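NS1 (PDB 4KW3) probably binds the viral replication origin and nicks one DNA strand there to start rolling-circle replication, this chain being its N-terminal origin-recognition and nickase domain. Local coordinates at residues Q13-Y18 with V202-F207; I141-I146 with K171-A176; N233-A238 with Y256-H261. All blocks are in the same frame, centred on the assembly; numbering follows the deposited sequence.

Contact 1 (Q13-Y18 with V202-F207)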
loop_
_atom_site.group_PDB
_atom_site.type_symbol
_atom_site.label_atom_id
_atom_site.label_comp_id
_atom_site.label_asym_id
_atom_site.label_seq_id
_atom_site.Cartn_x
_atom_site.Cartn_y
_atom_site.Cartn_z
ATOM N N GLN A 13 11.100 6.162 -16.521
ATOM C CA GLN A 13 10.660 7.554 -16.458
ATOM C C GLN A 13 9.688 7.866 -17.618
ATOM O O GLN A 13 9.652 7.137 -18.611
ATOM C CB GLN A 13 11.877 8.491 -16.445
ATOM C CG GLN A 13 12.760 8.388 -15.201
ATOM C CD GLN A 13 12.698 9.626 -14.333
ATOM O OE1 GLN A 13 11.623 10.046 -13.878
ATOM N NE2 GLN A 13 13.858 10.238 -14.112
ATOM N N PRO A 14 8.839 8.901 -17.466
ATOM C CA PRO A 14 8.685 9.740 -16.272
ATOM C C PRO A 14 7.949 8.957 -15.181
ATOM O O PRO A 14 7.147 8.062 -15.503
ATOM C CB PRO A 14 7.824 10.899 -16.780
ATOM C CG PRO A 14 6.972 10.283 -17.842
ATOM C CD PRO A 14 7.850 9.242 -18.509
ATOM N N ALA A 15 8.250 9.264 -13.920
ATOM C CA ALA A 15 7.626 8.580 -12.780
ATOM C C ALA A 15 6.780 9.538 -11.951
ATOM O O ALA A 15 7.120 10.711 -11.787
ATOM C CB ALA A 15 8.689 7.899 -11.884
ATOM N N PHE A 16 5.691 9.020 -11.403
ATOM C CA PHE A 16 4.789 9.834 -10.603
ATOM C C PHE A 16 4.416 9.091 -9.333
ATOM O O PHE A 16 4.437 7.855 -9.290
ATOM C CB PHE A 16 3.550 10.211 -11.429
ATOM C CG PHE A 16 3.887 10.976 -12.667
ATOM C CD1 PHE A 16 4.196 10.306 -13.850
ATOM C CD2 PHE A 16 3.957 12.378 -12.641
ATOM C CE1 PHE A 16 4.549 11.019 -14.998
ATOM C CE2 PHE A 16 4.303 13.097 -13.784
ATOM C CZ PHE A 16 4.597 12.414 -14.964
ATOM N N THR A 17 4.092 9.848 -8.298
ATOM C CA THR A 17 3.750 9.256 -7.009
ATOM C C THR A 17 2.344 9.671 -6.582
ATOM O O THR A 17 1.991 10.865 -6.602
ATOM C CB THR A 17 4.804 9.625 -5.944
ATOM O OG1 THR A 17 6.091 9.160 -6.380
ATOM C CG2 THR A 17 4.462 8.997 -4.558
ATOM N N TYR A 18 1.526 8.680 -6.238
ATOM C CA TYR A 18 0.160 8.942 -5.775
ATOM C C TYR A 18 -0.055 8.463 -4.339
ATOM O O TYR A 18 0.626 7.543 -3.856
ATOM C CB TYR A 18 -0.862 8.238 -6.667
ATOM C CG TYR A 18 -0.866 8.668 -8.121
ATOM C CD1 TYR A 18 -0.010 8.081 -9.045
ATOM C CD2 TYR A 18 -1.755 9.634 -8.575
ATOM C CE1 TYR A 18 -0.036 8.450 -10.382
ATOM C CE2 TYR A 18 -1.774 10.019 -9.890
ATOM C CZ TYR A 18 -0.912 9.427 -10.797
ATOM O OH TYR A 18 -0.937 9.834 -12.125
ATOM N N VAL A 202 11.175 13.142 -9.726
ATOM C CA VAL A 202 12.473 13.145 -10.393
ATOM C C VAL A 202 13.286 11.890 -10.098
ATOM O O VAL A 202 13.865 11.288 -10.998
ATOM C CB VAL A 202 13.316 14.335 -9.963
ATOM C CG1 VAL A 202 14.551 14.388 -10.827
ATOM C CG2 VAL A 202 12.518 15.628 -10.084
ATOM N N ASP A 203 13.316 11.493 -8.830
ATOM C CA ASP A 203 14.129 10.355 -8.402
ATOM C C ASP A 203 13.317 9.283 -7.667
ATOM O O ASP A 203 13.369 9.195 -6.441
ATOM C CB ASP A 203 15.271 10.867 -7.522
ATOM C CG ASP A 203 16.406 9.873 -7.398
ATOM O OD1 ASP A 203 16.178 8.663 -7.628
ATOM O OD2 ASP A 203 17.542 10.311 -7.105
ATOM N N PRO A 204 12.565 8.459 -8.411
ATOM C CA PRO A 204 11.727 7.447 -7.755
ATOM C C PRO A 204 12.477 6.498 -6.803
ATOM O O PRO A 204 11.966 6.236 -5.715
ATOM C CB PRO A 204 11.112 6.670 -8.933
ATOM C CG PRO A 204 11.922 7.025 -10.122
ATOM C CD PRO A 204 12.405 8.435 -9.871
ATOM N N LEU A 205 13.650 6.000 -7.185
ATOM C CA LEU A 205 14.421 5.142 -6.278
ATOM C C LEU A 205 14.831 5.853 -4.989
ATOM O O LEU A 205 14.769 5.261 -3.914
ATOM C CB LEU A 205 15.665 4.552 -6.953
ATOM C CG LEU A 205 15.312 3.585 -8.083
ATOM C CD1 LEU A 205 16.531 2.789 -8.515
ATOM C CD2 LEU A 205 14.144 2.684 -7.696
ATOM N N ARG A 206 15.261 7.108 -5.080
ATOM C CA ARG A 206 15.668 7.798 -3.863
ATOM C C ARG A 206 14.487 8.117 -2.971
ATOM O O ARG A 206 14.613 8.138 -1.743
ATOM C CB ARG A 206 16.529 9.028 -4.154
ATOM C CG ARG A 206 18.007 8.688 -4.238
ATOM C CD ARG A 206 18.946 9.891 -4.383
ATOM N NE ARG A 206 20.313 9.397 -4.501
ATOM C CZ ARG A 206 20.844 8.957 -5.635
ATOM N NH1 ARG A 206 20.138 8.999 -6.760
ATOM N NH2 ARG A 206 22.088 8.495 -5.647
ATOM N N PHE A 207 13.332 8.356 -3.584
ATOM C CA PHE A 207 12.133 8.597 -2.799
ATOM C C PHE A 207 11.733 7.305 -2.079
ATOM O O PHE A 207 11.379 7.324 -0.890
ATOM C CB PHE A 207 11.000 9.144 -3.656
ATOM C CG PHE A 207 9.731 9.296 -2.906
ATOM C CD1 PHE A 207 9.583 10.324 -1.984
ATOM C CD2 PHE A 207 8.702 8.367 -3.065
ATOM C CE1 PHE A 207 8.429 10.457 -1.246
ATOM C CE2 PHE A 207 7.533 8.488 -2.343
ATOM C CZ PHE A 207 7.390 9.533 -1.427
#
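A strand-on-helix contact, chiefly apolar, joins the start of strand 15-21, an inner strand of the sheet, to the first turn of helix 204-212, the helix that carries Tyr211. Alternate residues of the strand, Ala15 and Thr17, send their CB atoms toward the helix, while Phe16 between them points to the other side of the sheet. Ala15 CB lies 3.8 Å from Pro204 CG, a methyl set against the proline ring just where the helix begins. Further along, Thr17 and Phe207 meet tip to tip: CG2 of Thr17, anti to its backbone N, comes within 3.8 Å of CE2 of Phe207, obliquely to the ring. That torsion (chi1 -59°) places OG1 beside the backbone N, and the hydroxyl is hydrogen-bonded to that of Thr201. Phe207 has CG anti to its own N (chi1 175°), which swings the ring off the helix toward the strand. At the outer end, the bent chain of Gln13 reaches across so that NE2 makes a weak hydrogen bond, 3.3 Å, to Val202 O; its OE1 turns back to Ala15 N, also weakly. Asp203 is the N-cap of the helix: OD1 accepts from Arg206 N at 3.1 Å, met from above the carboxylate plane, while OD2 offers its syn lone pair to Arg206 NH1 at 2.9 Å in a salt bridge lying almost in the guanidinium plane. One carboxylate thus holds both the backbone and the side chain of Arg206. Ile119 of strand 114-122 touches Thr17, Pro204 and Phe207 alike, and the Phe207 ring meets that of Tyr211. A central sheet backing the helix of the predicted active-site tyrosine, close to the predicted metal ligand His117, is consistent with the fold of HUH nucleases.

Contact 2 (I141-I146 with K171-A176)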
loop_
_atom_site.group_PDB
_atom_site.type_symbol
_atom_site.label_atom_id
_atom_site.label_comp_id
_atom_site.label_asym_id
_atom_site.label_seq_id
_atom_site.Cartn_x
_atom_site.Cartn_y
_atom_site.Cartn_z
ATOM N N ILE A 141 -8.804 1.337 -8.645
ATOM C CA ILE A 141 -8.395 0.809 -7.345
ATOM C C ILE A 141 -9.607 0.290 -6.618
ATOM O O ILE A 141 -9.576 -0.810 -6.069
ATOM C CB ILE A 141 -7.689 1.850 -6.466
ATOM C CG1 ILE A 141 -6.251 2.057 -6.947
ATOM C CG2 ILE A 141 -7.681 1.413 -5.003
ATOM C CD1 ILE A 141 -5.552 3.263 -6.321
ATOM N N LEU A 142 -10.672 1.090 -6.617
ATOM C CA LEU A 142 -11.916 0.716 -5.954
ATOM C C LEU A 142 -12.523 -0.552 -6.558
ATOM O O LEU A 142 -13.040 -1.401 -5.828
ATOM C CB LEU A 142 -12.921 1.870 -5.976
ATOM C CG LEU A 142 -12.549 3.083 -5.109
ATOM C CD1 LEU A 142 -13.446 4.302 -5.409
ATOM C CD2 LEU A 142 -12.526 2.755 -3.605
ATOM N N ALA A 143 -12.451 -0.684 -7.882
ATOM C CA ALA A 143 -12.977 -1.871 -8.558
ATOM C C ALA A 143 -12.312 -3.147 -8.019
ATOM O O ALA A 143 -12.998 -4.142 -7.772
ATOM C CB ALA A 143 -12.833 -1.765 -10.060
ATOM N N GLU A 144 -10.988 -3.107 -7.840
ATOM C CA GLU A 144 -10.238 -4.241 -7.295
ATOM C C GLU A 144 -10.595 -4.596 -5.842
ATOM O O GLU A 144 -10.772 -5.770 -5.510
ATOM C CB GLU A 144 -8.735 -3.986 -7.374
ATOM C CG GLU A 144 -8.182 -4.057 -8.754
ATOM C CD GLU A 144 -8.075 -5.478 -9.279
ATOM O OE1 GLU A 144 -8.256 -6.434 -8.487
ATOM O OE2 GLU A 144 -7.811 -5.629 -10.494
ATOM N N ILE A 145 -10.689 -3.574 -4.998
ATOM C CA ILE A 145 -11.085 -3.731 -3.609
ATOM C C ILE A 145 -12.495 -4.325 -3.501
ATOM O O ILE A 145 -12.712 -5.318 -2.813
ATOM C CB ILE A 145 -11.067 -2.371 -2.885
ATOM C CG1 ILE A 145 -9.639 -1.829 -2.797
ATOM C CG2 ILE A 145 -11.693 -2.494 -1.510
ATOM C CD1 ILE A 145 -9.538 -0.427 -2.232
ATOM N N ILE A 146 -13.439 -3.720 -4.213
ATOM C CA ILE A 146 -14.821 -4.171 -4.230
ATOM C C ILE A 146 -14.921 -5.641 -4.627
ATOM O O ILE A 146 -15.660 -6.409 -4.002
ATOM C CB ILE A 146 -15.655 -3.272 -5.180
ATOM C CG1 ILE A 146 -15.939 -1.933 -4.493
ATOM C CG2 ILE A 146 -16.966 -3.947 -5.626
ATOM C CD1 ILE A 146 -16.389 -0.840 -5.456
ATOM N N LYS A 171 -20.292 3.543 -3.946
ATOM C CA LYS A 171 -20.700 4.921 -4.161
ATOM C C LYS A 171 -19.487 5.740 -4.592
ATOM O O LYS A 171 -19.550 6.524 -5.550
ATOM C CB LYS A 171 -21.327 5.486 -2.885
ATOM C CG LYS A 171 -21.682 6.944 -2.953
ATOM C CD LYS A 171 -22.441 7.365 -1.701
ATOM C CE LYS A 171 -22.566 8.881 -1.601
ATOM N NZ LYS A 171 -21.308 9.510 -1.102
ATOM N N ALA A 172 -18.381 5.538 -3.880
ATOM C CA ALA A 172 -17.118 6.183 -4.213
ATOM C C ALA A 172 -16.706 5.852 -5.639
ATOM O O ALA A 172 -16.192 6.710 -6.369
ATOM C CB ALA A 172 -16.024 5.744 -3.240
ATOM N N GLU A 173 -16.942 4.603 -6.027
ATOM C CA GLU A 173 -16.591 4.128 -7.352
ATOM C C GLU A 173 -17.423 4.830 -8.420
ATOM O O GLU A 173 -16.925 5.128 -9.504
ATOM C CB GLU A 173 -16.767 2.613 -7.453
ATOM C CG GLU A 173 -16.426 2.076 -8.827
ATOM C CD GLU A 173 -16.763 0.616 -9.004
ATOM O OE1 GLU A 173 -17.822 0.162 -8.491
ATOM O OE2 GLU A 173 -15.960 -0.066 -9.675
ATOM N N ARG A 174 -18.695 5.071 -8.116
ATOM C CA ARG A 174 -19.580 5.751 -9.051
ATOM C C ARG A 174 -19.122 7.186 -9.246
ATOM O O ARG A 174 -19.074 7.695 -10.376
ATOM C CB ARG A 174 -21.035 5.709 -8.572
ATOM C CG ARG A 174 -21.778 4.452 -8.982
ATOM C CD ARG A 174 -23.263 4.542 -8.666
ATOM N NE ARG A 174 -23.507 4.750 -7.242
ATOM C CZ ARG A 174 -23.638 3.765 -6.357
ATOM N NH1 ARG A 174 -23.533 2.499 -6.753
ATOM N NH2 ARG A 174 -23.860 4.044 -5.074
ATOM N N GLU A 175 -18.789 7.826 -8.129
ATOM C CA GLU A 175 -18.299 9.194 -8.142
ATOM C C GLU A 175 -16.978 9.318 -8.881
ATOM O O GLU A 175 -16.736 10.319 -9.552
ATOM C CB GLU A 175 -18.153 9.711 -6.719
ATOM C CG GLU A 175 -19.463 9.756 -5.971
ATOM C CD GLU A 175 -19.280 10.052 -4.493
ATOM O OE1 GLU A 175 -18.110 10.098 -4.024
ATOM O OE2 GLU A 175 -20.313 10.247 -3.808
ATOM N N ALA A 176 -16.140 8.291 -8.784
ATOM C CA ALA A 176 -14.860 8.312 -9.484
ATOM C C ALA A 176 -15.067 8.369 -10.991
ATOM O O ALA A 176 -14.358 9.083 -11.690
ATOM C CB ALA A 176 -14.010 7.115 -9.099
#
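Helices 134-149 and 160-177 run roughly antiparallel here: the axes of 141-146 and 171-176 come within 9.6 Å of each other, with 156° between their N-to-C directions. The closest backbone approach pairs Leu142 with Glu173, whose CA atoms are 6.0 Å apart. Leu142 points toward the partner helix and, with CG anti to its carbonyl carbon (chi1 -69°), lays CD1 against the backbone between Ala172 and Glu173; CD1 is 3.6 Å from Glu173 N. Leu142 CD1 also touches Ala172 CB at 3.7 Å, the small alanine letting the leucine branch come down close to the helix surface. Ile141 and Ile145 of helix 134-149 turn to Phe20 of strand 15-21 in the central sheet, whereas helix 160-177 packs against an adjoining flank of helix 134-149. Leu169, one turn before Ala172, carries the apolar seam on by touching Leu142, Ile145 and Ile146. The chain of Glu173 runs out extended, CG anti to the backbone N (chi1 179°), and lies across helix 134-149, crossing Ile146 obliquely. Glu173 OE1 sits 3.5 Å from Ile146 CD1, and Glu173 OE2 lies 3.6 Å from Ala143 CB, so the carboxylate rests on hydrocarbon at both oxygens, which would tend to raise its pKa if nothing else compensates; no hydrogen bond or salt bridge joins the two segments. The aliphatic part joins the packing too, Glu173 CB lying 4.0 Å from Ile146 CD1. Clear of the interface, Lys171 NZ and Glu175 OE2 of the same helix form a salt bridge of 3.0 Å along one turn, the ammonium meeting the oxygen from above the carboxylate plane.

Contact 3 (N233-A238 with Y256-H261)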
loop_
_atom_site.group_PDB
_atom_site.type_symbol
_atom_site.label_atom_id
_atom_site.label_comp_id
_atom_site.label_asym_id
_atom_site.label_seq_id
_atom_site.Cartn_x
_atom_site.Cartn_y
_atom_site.Cartn_z
ATOM N N ASN A 233 15.579 -5.645 11.593
ATOM C CA ASN A 233 14.940 -4.744 10.656
ATOM C C ASN A 233 14.349 -3.507 11.309
ATOM O O ASN A 233 13.547 -2.788 10.714
ATOM C CB ASN A 233 13.886 -5.518 9.873
ATOM C CG ASN A 233 14.503 -6.601 9.018
ATOM O OD1 ASN A 233 14.971 -6.327 7.911
ATOM N ND2 ASN A 233 14.548 -7.837 9.542
ATOM N N TRP A 234 14.791 -3.231 12.526
ATOM C CA TRP A 234 14.264 -2.098 13.260
ATOM C C TRP A 234 15.004 -0.824 12.919
ATOM O O TRP A 234 16.230 -0.769 12.971
ATOM C CB TRP A 234 14.339 -2.345 14.742
ATOM C CG TRP A 234 13.701 -1.284 15.535
ATOM C CD1 TRP A 234 14.317 -0.239 16.172
ATOM C CD2 TRP A 234 12.301 -1.164 15.813
ATOM N NE1 TRP A 234 13.375 0.517 16.836
ATOM C CE2 TRP A 234 12.131 -0.026 16.623
ATOM C CE3 TRP A 234 11.173 -1.911 15.450
ATOM C CZ2 TRP A 234 10.888 0.377 17.087
ATOM C CZ3 TRP A 234 9.925 -1.505 15.912
ATOM C CH2 TRP A 234 9.796 -0.380 16.724
ATOM N N PHE A 235 14.245 0.187 12.528
ATOM C CA PHE A 235 14.808 1.478 12.200
ATOM C C PHE A 235 14.651 2.344 13.432
ATOM O O PHE A 235 13.526 2.728 13.790
ATOM C CB PHE A 235 14.083 2.083 11.010
ATOM C CG PHE A 235 14.473 1.486 9.680
ATOM C CD1 PHE A 235 15.595 1.939 8.996
ATOM C CD2 PHE A 235 13.686 0.499 9.090
ATOM C CE1 PHE A 235 15.915 1.420 7.730
ATOM C CE2 PHE A 235 14.011 -0.045 7.840
ATOM C CZ PHE A 235 15.138 0.412 7.163
ATOM N N ILE A 236 15.777 2.649 14.078
ATOM C CA ILE A 236 15.764 3.286 15.395
ATOM C C ILE A 236 15.064 4.667 15.414
ATOM O O ILE A 236 14.411 4.996 16.383
ATOM C CB ILE A 236 17.217 3.343 16.015
ATOM C CG1 ILE A 236 17.180 3.578 17.524
ATOM C CG2 ILE A 236 18.033 4.422 15.379
ATOM C CD1 ILE A 236 16.138 2.724 18.262
ATOM N N LEU A 237 15.118 5.440 14.330
ATOM C CA LEU A 237 14.551 6.797 14.378
ATOM C C LEU A 237 13.185 6.899 13.675
ATOM O O LEU A 237 12.570 7.963 13.618
ATOM C CB LEU A 237 15.546 7.841 13.819
ATOM C CG LEU A 237 16.891 8.005 14.548
ATOM C CD1 LEU A 237 17.772 9.033 13.854
ATOM C CD2 LEU A 237 16.695 8.359 16.022
ATOM N N ALA A 238 12.716 5.777 13.157
ATOM C CA ALA A 238 11.480 5.724 12.396
ATOM C C ALA A 238 10.272 6.016 13.276
ATOM O O ALA A 238 10.145 5.440 14.347
ATOM C CB ALA A 238 11.342 4.352 11.736
ATOM N N TYR A 256 14.106 -9.001 5.138
ATOM C CA TYR A 256 15.162 -8.458 4.293
ATOM C C TYR A 256 15.115 -6.930 4.191
ATOM O O TYR A 256 15.989 -6.354 3.535
ATOM C CB TYR A 256 15.072 -9.024 2.870
ATOM C CG TYR A 256 15.311 -10.509 2.730
ATOM C CD1 TYR A 256 16.281 -11.157 3.483
ATOM C CD2 TYR A 256 14.545 -11.273 1.848
ATOM C CE1 TYR A 256 16.499 -12.528 3.349
ATOM C CE2 TYR A 256 14.750 -12.639 1.710
ATOM C CZ TYR A 256 15.729 -13.261 2.463
ATOM O OH TYR A 256 15.939 -14.619 2.328
ATOM N N ARG A 257 14.095 -6.281 4.774
ATOM C CA ARG A 257 13.863 -4.832 4.511
ATOM C C ARG A 257 15.122 -4.002 4.812
ATOM O O ARG A 257 15.635 -3.307 3.938
ATOM C CB ARG A 257 12.581 -4.229 5.194
ATOM C CG ARG A 257 12.375 -2.708 4.909
ATOM C CD ARG A 257 11.125 -2.019 5.541
ATOM N NE ARG A 257 9.968 -2.220 4.700
ATOM C CZ ARG A 257 9.295 -1.283 4.040
ATOM N NH1 ARG A 257 9.579 0.007 4.129
ATOM N NH2 ARG A 257 8.274 -1.662 3.307
ATOM N N LYS A 258 15.644 -4.105 6.032
ATOM C CA LYS A 258 16.762 -3.260 6.421
ATOM C C LYS A 258 17.993 -3.525 5.557
ATOM O O LYS A 258 18.705 -2.586 5.182
ATOM C CB LYS A 258 17.087 -3.398 7.905
ATOM C CG LYS A 258 18.115 -2.413 8.370
ATOM C CD LYS A 258 17.493 -1.335 9.227
ATOM C CE LYS A 258 18.168 -1.275 10.581
ATOM N NZ LYS A 258 19.596 -0.913 10.421
ATOM N N ASN A 259 18.238 -4.787 5.222
ATOM C CA ASN A 259 19.361 -5.078 4.345
ATOM C C ASN A 259 19.139 -4.549 2.928
ATOM O O ASN A 259 20.056 -4.003 2.305
ATOM C CB ASN A 259 19.690 -6.571 4.329
ATOM C CG ASN A 259 20.932 -6.874 3.517
ATOM O OD1 ASN A 259 20.966 -7.828 2.740
ATOM N ND2 ASN A 259 21.957 -6.039 3.671
ATOM N N TYR A 260 17.913 -4.686 2.437
ATOM C CA TYR A 260 17.523 -4.133 1.129
ATOM C C TYR A 260 17.824 -2.643 1.079
ATOM O O TYR A 260 18.465 -2.171 0.144
ATOM C CB TYR A 260 16.039 -4.374 0.883
ATOM C CG TYR A 260 15.612 -4.280 -0.550
ATOM C CD1 TYR A 260 15.353 -3.044 -1.142
ATOM C CD2 TYR A 260 15.389 -5.430 -1.301
ATOM C CE1 TYR A 260 14.915 -2.956 -2.454
ATOM C CE2 TYR A 260 14.968 -5.357 -2.600
ATOM C CZ TYR A 260 14.732 -4.115 -3.183
ATOM O OH TYR A 260 14.302 -4.054 -4.492
ATOM N N HIS A 261 17.390 -1.918 2.112
ATOM C CA HIS A 261 17.702 -0.494 2.248
ATOM C C HIS A 261 19.200 -0.183 2.278
ATOM O O HIS A 261 19.661 0.773 1.646
ATOM C CB HIS A 261 17.067 0.041 3.512
ATOM C CG HIS A 261 17.415 1.461 3.805
ATOM N ND1 HIS A 261 18.517 1.818 4.555
ATOM C CD2 HIS A 261 16.813 2.618 3.448
ATOM C CE1 HIS A 261 18.574 3.131 4.652
ATOM N NE2 HIS A 261 17.554 3.642 3.987
#
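Asn233 OD1 is gripped by one hydrogen bond from the helix: Lys258 N donates to it over 3.0 Å at a nearly straight 165°, in the carbonyl plane and on a lone pair. Arg257 N is also near OD1, but its poor angle rules out a second bond. The amide is steadied at its other end, where ND2 bonds to Ser230 OG and weakly to His255 O, so the group ties the loop to the first turn of helix 257-268. Beyond it, Lys258 folds across Phe235. CG leaves anti to the backbone N, then bends at each later torsion bring Lys258 CD over one face of the Phe235 ring, 3.6 Å from the centroid, a CH-pi contact. Lys258 CE continues to Trp234 O, 3.1 Å away, while Lys258 NZ stands 5.5 Å from the Phe235 ring centroid, at most a weak cation-pi attraction. Phe235 also turns its edge to the face of His261 in a T-shaped pair, the planes at 85° and the centroids 5.5 Å apart; Phe235 CE1 lies over the imidazole near its rim. At another point of the phenyl edge, Phe235 CE2 meets Arg257 CD at 4.2 Å. The Arg257 guanidinium leads away to Leu213 O and Gln106 OE1 and makes a cation-pi contact with Tyr242, linking the helix to the predicted RCR-3 motif. Chemically, one directional hydrogen bond to the Asn233 amide oxygen fixes the loop at the helix start, whereas the aromatic grip on Phe235 rests on methylene and ring contacts more than on charge.

From the N terminus, strand 15-21 enters the central sheet. Segment 13-18 meets segment 202-207, at the start of helix 204-212, 184 residues on; contact 1 closes that long loop. Nested inside it is contact 2, whose segments lie 25 residues apart, joining helices 134-149 and 160-177 and setting the two side by side, nearly antiparallel. Contact 3 follows in series, closing a loop of 17 residues that includes strand 241-247, and ties the preceding loop to C-terminal helix 257-268. None of the three touch. Contacts 2 and 3 lie on opposite sides of the chain's centre, their centres 34 Å apart, while contact 1 comes within about 7 Å of each at the nearest atoms.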